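PDB 4CRQ: endo-1,3-beta-glucanase, family GH16 from Zobellia galactanivorans, which probably hydrolyses internal beta-1,3-glucosidic bonds of laminarin through this calcium-binding catalytic module, one part of a longer secreted, modular laminarinase. Local coordinates for residues G91-W95 / P209-D214. The protein carries 1 engineered substitution. Residues are numbered along the deposited sequence.
Sequences GQGLW and PGFDVD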
# COMPACT_ATOMS: atom_id res chain seq x y z
N GLY A 91 -12.30 -4.05 11.13
CA GLY A 91 -12.34 -5.28 11.92
C GLY A 91 -10.98 -5.55 12.49
O GLY A 91 -9.97 -5.33 11.78
N GLN A 92 -10.94 -6.04 13.74
CA GLN A 92 -9.70 -6.40 14.43
C GLN A 92 -8.94 -7.37 13.52
O GLN A 92 -9.52 -8.37 13.05
CB GLN A 92 -9.99 -6.99 15.84
CG GLN A 92 -8.82 -7.03 16.80
CD GLN A 92 -8.21 -5.67 17.09
OE1 GLN A 92 -7.02 -5.58 17.31
NE2 GLN A 92 -9.03 -4.59 17.08
N GLY A 93 -7.67 -7.06 13.26
CA GLY A 93 -6.81 -7.89 12.43
C GLY A 93 -6.60 -7.38 11.01
O GLY A 93 -5.60 -7.74 10.37
N LEU A 94 -7.52 -6.56 10.50
CA LEU A 94 -7.44 -6.13 9.08
C LEU A 94 -6.36 -5.09 8.87
O LEU A 94 -6.24 -4.15 9.67
CB LEU A 94 -8.80 -5.62 8.54
CG LEU A 94 -9.91 -6.69 8.51
CD1 LEU A 94 -11.22 -6.05 8.10
CD2 LEU A 94 -9.54 -7.89 7.60
N TRP A 95 -5.59 -5.26 7.78
CA TRP A 95 -4.44 -4.39 7.54
C TRP A 95 -4.28 -4.05 6.07
O TRP A 95 -3.40 -4.60 5.39
CB TRP A 95 -3.21 -5.02 8.20
CG TRP A 95 -1.92 -4.25 8.14
CD1 TRP A 95 -1.72 -2.90 7.82
CD2 TRP A 95 -0.61 -4.77 8.44
NE1 TRP A 95 -0.39 -2.58 7.88
CE2 TRP A 95 0.34 -3.66 8.25
CE3 TRP A 95 -0.12 -6.02 8.82
CZ2 TRP A 95 1.72 -3.81 8.46
CZ3 TRP A 95 1.27 -6.17 9.03
CH2 TRP A 95 2.16 -5.09 8.85
N PRO A 209 -0.89 -4.87 13.44
CA PRO A 209 -2.29 -4.95 13.90
C PRO A 209 -2.48 -5.92 15.09
O PRO A 209 -3.45 -5.78 15.83
CB PRO A 209 -3.05 -5.46 12.67
CG PRO A 209 -2.02 -6.28 11.92
CD PRO A 209 -0.72 -5.53 12.13
N GLY A 210 -1.55 -6.86 15.27
CA GLY A 210 -1.67 -7.85 16.34
C GLY A 210 -2.21 -9.14 15.75
O GLY A 210 -2.53 -9.19 14.56
N PHE A 211 -2.33 -10.16 16.60
CA PHE A 211 -2.69 -11.53 16.16
C PHE A 211 -4.11 -12.00 16.49
O PHE A 211 -4.45 -13.16 16.26
CB PHE A 211 -1.58 -12.50 16.65
CG PHE A 211 -0.23 -12.07 16.17
CD1 PHE A 211 0.15 -12.31 14.82
CD2 PHE A 211 0.68 -11.41 17.03
CE1 PHE A 211 1.39 -11.90 14.35
CE2 PHE A 211 1.94 -11.00 16.54
CZ PHE A 211 2.28 -11.24 15.20
N ASP A 212 -4.91 -11.07 17.00
CA ASP A 212 -6.33 -11.33 17.26
C ASP A 212 -7.09 -10.83 16.05
O ASP A 212 -6.88 -9.69 15.58
CB ASP A 212 -6.77 -10.66 18.54
CG ASP A 212 -5.96 -11.15 19.74
OD1 ASP A 212 -5.41 -12.27 19.70
OD2 ASP A 212 -5.87 -10.44 20.76
N VAL A 213 -7.98 -11.68 15.54
CA VAL A 213 -8.78 -11.36 14.37
C VAL A 213 -10.24 -11.52 14.71
O VAL A 213 -10.66 -12.57 15.26
CB VAL A 213 -8.41 -12.30 13.18
CG1 VAL A 213 -9.28 -12.02 11.91
CG2 VAL A 213 -6.90 -12.23 12.86
N ASP A 214 -11.02 -10.48 14.38
CA ASP A 214 -12.47 -10.59 14.51
C ASP A 214 -13.00 -11.27 13.22
O ASP A 214 -13.28 -10.60 12.20
CB ASP A 214 -13.11 -9.21 14.73
CG ASP A 214 -14.63 -9.28 14.84
OD1 ASP A 214 -15.21 -10.39 14.73
OD2 ASP A 214 -15.24 -8.21 15.03
O HOH W 1 -11.63 -8.53 11.07
O HOH W 2 -13.56 -5.91 15.16
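Pro209 opens the loop 209-214 by laying its ring over one face of the Trp95 indole. Pro209 CD sits 3.9 Å from the centroid of the six-membered ring of Trp95, 29° off the normal, a CH-pi contact in which polarised proline hydrogens meet the electron-rich indole; Trp208 meets the same indole with its ring plane at about 90°. At Gly210, phi and psi of 99° and 178° would jam a side chain against the preceding carbonyl, so glycine lets the chain turn away from Trp95. The CA-to-CB bond of Phe211 points away from 91-95, and its side chain touches Asn33 of helix 29-33. In the GH16 beta-sandwich, of the concanavalin-like type, this loop joins strands 196-204 and 220-231 and here packs on the turn leading into strand 94-102, which pairs with 196-204. That type II turn, Gly91 to Leu94, is closed by Leu94 N to Gly91 O at 3.0 Å. Gly93 supplies its positive phi, and a CB there would also strike Val213 CG2. Asp212 meets the turn through its backbone: its O lies 3.5 Å from CG of Gln92, whose long side chain spreads along the loop. Val213 CA makes a CH···O contact with Gln92 O (3.4 Å), while its side chain reaches Val204. Asp214 N then donates to Gln92 O at 2.9 Å. One water bridges Gln92 O and Asp214 O; another links Gln92 N to Asp214 OD2, leaving the second carboxylate oxygen, OD1, to bond Ser216.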